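Local coordinates for protein Cfl (Pectobacterium brasiliense, PDB 7A9J) that probably activates carboxylic acids with ATP for ligation, and binds an oxo-indene carboxylic acid, at residues T282-E294 with L318-L330. The protein carries 1 engineered substitution. Sequence-based numbering, arbitrary orientation.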
loop_
_atom_site.group_PDB
_atom_site.type_symbol
_atom_site.label_atom_id
_atom_site.label_comp_id
_atom_site.label_asym_id
_atom_site.label_seq_id
_atom_site.Cartn_x
_atom_site.Cartn_y
_atom_site.Cartn_z
ATOM N N THR A 282 4.804 -3.129 1.716
ATOM C CA THR A 282 4.453 -2.697 3.104
ATOM C C THR A 282 5.680 -2.603 3.982
ATOM O O THR A 282 6.728 -3.171 3.695
ATOM C CB THR A 282 3.495 -3.686 3.745
ATOM O OG1 THR A 282 4.188 -4.920 3.994
ATOM C CG2 THR A 282 2.256 -3.865 2.863
ATOM N N PRO A 283 5.558 -1.936 5.146
ATOM C CA PRO A 283 6.685 -1.985 6.072
ATOM C C PRO A 283 7.023 -3.404 6.452
ATOM O O PRO A 283 8.195 -3.778 6.656
ATOM C CB PRO A 283 6.165 -1.179 7.290
ATOM C CG PRO A 283 5.323 -0.123 6.660
ATOM C CD PRO A 283 4.621 -0.850 5.432
ATOM N N SER A 284 5.990 -4.219 6.605
ATOM C CA SER A 284 6.218 -5.614 6.916
ATOM C C SER A 284 7.075 -6.305 5.856
ATOM O O SER A 284 7.900 -7.165 6.199
ATOM C CB SER A 284 4.880 -6.333 7.050
ATOM O OG SER A 284 5.117 -7.707 7.268
ATOM N N ASN A 285 6.811 -6.025 4.572
ATOM C CA ASN A 285 7.624 -6.605 3.493
ATOM C C ASN A 285 9.097 -6.327 3.739
ATOM O O ASN A 285 9.932 -7.228 3.673
ATOM C CB ASN A 285 7.240 -6.019 2.123
ATOM C CG ASN A 285 5.994 -6.635 1.519
ATOM O OD1 ASN A 285 5.079 -5.925 1.124
ATOM N ND2 ASN A 285 5.957 -7.968 1.420
ATOM N N PHE A 286 9.433 -5.060 4.032
ATOM C CA PHE A 286 10.842 -4.725 4.145
ATOM C C PHE A 286 11.467 -5.245 5.429
ATOM O O PHE A 286 12.647 -5.617 5.438
ATOM C CB PHE A 286 10.988 -3.216 4.014
ATOM C CG PHE A 286 10.693 -2.752 2.626
ATOM C CD1 PHE A 286 11.526 -3.123 1.587
ATOM C CD2 PHE A 286 9.545 -2.025 2.347
ATOM C CE1 PHE A 286 11.270 -2.718 0.293
ATOM C CE2 PHE A 286 9.263 -1.615 1.047
ATOM C CZ PHE A 286 10.133 -1.952 -0.001
ATOM N N HIS A 287 10.699 -5.286 6.511
ATOM C CA HIS A 287 11.178 -5.918 7.745
ATOM C C HIS A 287 11.584 -7.362 7.494
ATOM O O HIS A 287 12.615 -7.832 7.998
ATOM C CB HIS A 287 10.085 -5.855 8.809
ATOM C CG HIS A 287 10.125 -4.617 9.649
ATOM N ND1 HIS A 287 9.061 -3.739 9.733
ATOM C CD2 HIS A 287 11.101 -4.096 10.433
ATOM C CE1 HIS A 287 9.386 -2.723 10.517
ATOM N NE2 HIS A 287 10.617 -2.917 10.959
ATOM N N LYS A 288 10.770 -8.086 6.716
ATOM C CA LYS A 288 11.093 -9.471 6.390
ATOM C C LYS A 288 12.356 -9.560 5.554
ATOM O O LYS A 288 13.191 -10.444 5.769
ATOM C CB LYS A 288 9.942 -10.119 5.638
ATOM C CG LYS A 288 8.644 -10.144 6.435
ATOM C CD LYS A 288 7.422 -10.353 5.531
ATOM C CE LYS A 288 6.963 -11.798 5.563
ATOM N NZ LYS A 288 5.603 -11.919 6.165
ATOM N N ILE A 289 12.516 -8.640 4.602
ATOM C CA ILE A 289 13.719 -8.647 3.786
ATOM C C ILE A 289 14.956 -8.445 4.671
ATOM O O ILE A 289 15.970 -9.146 4.529
ATOM C CB ILE A 289 13.548 -7.597 2.678
ATOM C CG1 ILE A 289 12.547 -8.190 1.645
ATOM C CG2 ILE A 289 14.858 -7.303 1.991
ATOM C CD1 ILE A 289 12.056 -7.202 0.624
ATOM N N ILE A 290 14.849 -7.545 5.643
ATOM C CA ILE A 290 15.936 -7.295 6.585
ATOM C C ILE A 290 16.223 -8.549 7.392
ATOM O O ILE A 290 17.381 -8.945 7.580
ATOM C CB ILE A 290 15.573 -6.119 7.505
ATOM C CG1 ILE A 290 15.498 -4.818 6.691
ATOM C CG2 ILE A 290 16.529 -6.039 8.746
ATOM C CD1 ILE A 290 14.828 -3.681 7.445
ATOM N N LYS A 291 15.165 -9.186 7.891
ATOM C CA LYS A 291 15.368 -10.324 8.775
ATOM C C LYS A 291 16.014 -11.496 8.046
ATOM O O LYS A 291 16.809 -12.227 8.636
ATOM C CB LYS A 291 14.042 -10.745 9.396
ATOM C CG LYS A 291 14.242 -11.824 10.471
ATOM C CD LYS A 291 12.961 -12.194 11.209
ATOM C CE LYS A 291 12.792 -11.387 12.485
ATOM N NZ LYS A 291 11.876 -12.099 13.412
ATOM N N ASN A 292 15.713 -11.672 6.760
ATOM C CA ASN A 292 16.308 -12.771 6.005
ATOM C C ASN A 292 17.828 -12.647 5.913
ATOM O O ASN A 292 18.531 -13.662 5.844
ATOM C CB ASN A 292 15.699 -12.828 4.610
ATOM C CG ASN A 292 14.240 -13.206 4.641
ATOM O OD1 ASN A 292 13.715 -13.627 5.681
ATOM N ND2 ASN A 292 13.572 -13.072 3.497
ATOM N N GLU A 293 18.353 -11.418 5.933
ATOM C CA GLU A 293 19.797 -11.203 5.823
ATOM C C GLU A 293 20.564 -11.683 7.040
ATOM O O GLU A 293 21.760 -11.971 6.913
ATOM C CB GLU A 293 20.110 -9.724 5.606
ATOM C CG GLU A 293 19.679 -9.229 4.266
ATOM C CD GLU A 293 20.450 -9.876 3.127
ATOM O OE1 GLU A 293 21.674 -9.627 2.979
ATOM O OE2 GLU A 293 19.824 -10.637 2.379
ATOM N N GLU A 294 19.920 -11.730 8.215
ATOM C CA GLU A 294 20.602 -12.188 9.415
ATOM C C GLU A 294 21.188 -13.578 9.196
ATOM O O GLU A 294 22.290 -13.875 9.671
ATOM C CB GLU A 294 19.631 -12.152 10.602
ATOM C CG GLU A 294 18.904 -13.465 10.874
ATOM C CD GLU A 294 17.594 -13.301 11.633
ATOM O OE1 GLU A 294 16.622 -14.018 11.286
ATOM O OE2 GLU A 294 17.534 -12.468 12.569
ATOM N N LEU A 318 11.942 2.023 10.606
ATOM C CA LEU A 318 12.292 1.042 9.580
ATOM C C LEU A 318 13.429 1.566 8.681
ATOM O O LEU A 318 14.348 0.823 8.323
ATOM C CB LEU A 318 11.044 0.747 8.759
ATOM C CG LEU A 318 11.216 -0.102 7.478
ATOM C CD1 LEU A 318 11.939 -1.372 7.780
ATOM C CD2 LEU A 318 9.836 -0.366 6.942
ATOM N N SER A 319 13.400 2.856 8.329
ATOM C CA SER A 319 14.440 3.375 7.425
ATOM C C SER A 319 15.822 3.272 8.055
ATOM O O SER A 319 16.818 3.032 7.356
ATOM C CB SER A 319 14.124 4.822 7.029
ATOM O OG SER A 319 14.596 5.710 8.043
ATOM N N GLN A 320 15.910 3.474 9.385
ATOM C CA GLN A 320 17.181 3.321 10.077
ATOM C C GLN A 320 17.688 1.880 9.980
ATOM O O GLN A 320 18.850 1.637 9.623
ATOM C CB GLN A 320 17.022 3.754 11.555
ATOM C CG GLN A 320 16.438 5.236 11.662
ATOM C CD GLN A 320 15.918 5.680 13.060
ATOM O OE1 GLN A 320 16.042 4.972 14.064
ATOM N NE2 GLN A 320 15.331 6.881 13.103
ATOM N N LYS A 321 16.821 0.909 10.296
ATOM C CA LYS A 321 17.219 -0.497 10.187
ATOM C C LYS A 321 17.565 -0.860 8.749
ATOM O O LYS A 321 18.491 -1.642 8.495
ATOM C CB LYS A 321 16.093 -1.396 10.684
ATOM C CG LYS A 321 15.616 -1.031 12.087
ATOM C CD LYS A 321 14.316 -1.731 12.451
ATOM C CE LYS A 321 14.608 -3.107 13.027
ATOM N NZ LYS A 321 13.376 -3.804 13.473
ATOM N N PHE A 322 16.821 -0.302 7.796
ATOM C CA PHE A 322 17.029 -0.674 6.397
ATOM C C PHE A 322 18.355 -0.132 5.885
ATOM O O PHE A 322 19.053 -0.795 5.106
ATOM C CB PHE A 322 15.864 -0.162 5.568
ATOM C CG PHE A 322 15.723 -0.819 4.220
ATOM C CD1 PHE A 322 15.290 -2.148 4.126
ATOM C CD2 PHE A 322 16.010 -0.106 3.043
ATOM C CE1 PHE A 322 15.140 -2.758 2.879
ATOM C CE2 PHE A 322 15.865 -0.715 1.762
ATOM C CZ PHE A 322 15.433 -2.018 1.687
ATOM N N PHE A 323 18.721 1.081 6.300
ATOM C CA PHE A 323 20.036 1.590 5.921
ATOM C C PHE A 323 21.153 0.791 6.579
ATOM O O PHE A 323 22.169 0.490 5.939
ATOM C CB PHE A 323 20.195 3.077 6.291
ATOM C CG PHE A 323 21.533 3.637 5.865
ATOM C CD1 PHE A 323 21.759 3.973 4.523
ATOM C CD2 PHE A 323 22.566 3.785 6.780
ATOM C CE1 PHE A 323 22.994 4.445 4.107
ATOM C CE2 PHE A 323 23.808 4.271 6.374
ATOM C CZ PHE A 323 24.015 4.613 5.047
ATOM N N GLU A 324 21.003 0.460 7.856
ATOM C CA GLU A 324 22.061 -0.312 8.505
ATOM C C GLU A 324 22.293 -1.606 7.749
ATOM O O GLU A 324 23.434 -2.025 7.527
ATOM C CB GLU A 324 21.697 -0.633 9.952
ATOM C CG GLU A 324 21.332 0.554 10.844
ATOM C CD GLU A 324 22.527 1.279 11.422
ATOM O OE1 GLU A 324 23.672 0.818 11.208
ATOM O OE2 GLU A 324 22.313 2.313 12.098
ATOM N N CYS A 325 21.209 -2.231 7.322
ATOM C CA CYS A 325 21.306 -3.552 6.734
ATOM C C CYS A 325 21.791 -3.493 5.291
ATOM O O CYS A 325 22.662 -4.272 4.895
ATOM C CB CYS A 325 19.948 -4.240 6.831
ATOM S SG CYS A 325 19.957 -5.954 6.219
ATOM N N PHE A 326 21.245 -2.591 4.476
ATOM C CA PHE A 326 21.571 -2.614 3.064
ATOM C C PHE A 326 22.299 -1.389 2.545
ATOM O O PHE A 326 22.694 -1.387 1.373
ATOM C CB PHE A 326 20.283 -2.774 2.244
ATOM C CG PHE A 326 19.579 -4.049 2.532
ATOM C CD1 PHE A 326 20.070 -5.240 2.025
ATOM C CD2 PHE A 326 18.432 -4.065 3.317
ATOM C CE1 PHE A 326 19.421 -6.437 2.294
ATOM C CE2 PHE A 326 17.786 -5.251 3.598
ATOM C CZ PHE A 326 18.285 -6.434 3.094
ATOM N N GLY A 327 22.451 -0.337 3.344
ATOM C CA GLY A 327 22.955 0.902 2.778
ATOM C C GLY A 327 22.041 1.530 1.745
ATOM O O GLY A 327 22.508 2.302 0.902
ATOM N N SER A 328 20.756 1.186 1.758
ATOM C CA SER A 328 19.781 1.727 0.822
ATOM C C SER A 328 18.957 2.750 1.591
ATOM O O SER A 328 18.797 2.641 2.814
ATOM C CB SER A 328 18.896 0.604 0.247
ATOM O OG SER A 328 17.906 1.029 -0.712
ATOM N N HIS A 329 18.418 3.736 0.870
ATOM C CA HIS A 329 17.822 4.925 1.488
ATOM C C HIS A 329 16.321 4.809 1.299
ATOM O O HIS A 329 15.801 5.113 0.216
ATOM C CB HIS A 329 18.372 6.183 0.852
ATOM C CG HIS A 329 19.872 6.236 0.855
ATOM N ND1 HIS A 329 20.584 6.923 1.810
ATOM C CD2 HIS A 329 20.797 5.649 0.039
ATOM C CE1 HIS A 329 21.879 6.788 1.578
ATOM N NE2 HIS A 329 22.035 6.029 0.503
ATOM N N LEU A 330 15.638 4.274 2.312
ATOM C CA LEU A 330 14.217 3.971 2.183
ATOM C C LEU A 330 13.398 5.225 1.924
ATOM O O LEU A 330 13.694 6.314 2.438
ATOM C CB LEU A 330 13.706 3.279 3.463
ATOM C CG LEU A 330 12.297 2.659 3.375
ATOM C CD1 LEU A 330 12.255 1.429 2.416
ATOM C CD2 LEU A 330 11.933 2.202 4.823
#
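Leu318 lays its CD1 methyl over the centre of the His287 ring, a CH-pi contact of 3.8 Å from CD1 to the ring centroid. Its other methyl, CD2, rests on Pro283, 3.8 Å from CB. Leu318 is thus a knob in a hole made by Pro283, Phe286, His287 and Ile290. Ile290 returns the fit one turn further on, seated among Lys321, Phe322, Cys325 and Phe326. Its CG1 lies anti to the carbonyl carbon (chi1 -67°), and the chain then runs extended to put CD1 at the edge of the Phe322 ring, 3.7 Å from CD1 of Phe322. The Phe286 ring turns its edge to the face of Phe322 in an offset edge-to-face pair, with planes at 76° and centroids 5.5 Å apart. Leu330 CD1 lies over one face of Phe286 and also over one face of Phe322. Towards the C-terminal ends, Phe326 CZ meets Ile289 CG2 at 3.7 Å. The aliphatic part of Glu293 packs on the same ring and on Cys325 SG, while its OE1 accepts from Leu300 N.

The axes of segments 283-294 and 318-326 run at 35° and come within 10.2 Å. Both segments pack on strand 306-311: Phe286, Phe322 and Leu330 all touch its Cys307. Helix 267-274 packs against Ile289. A capping box of Thr282 and Asn285 starts helix 283-294 near the bound oxo-indene acid; the Pro283 side chain is about 8 Å from the ligand. The contact joins two helices of the AMP-binding domain by apolar and aromatic packing, so their spacing is probably set by side-chain shape rather than by polar pairing.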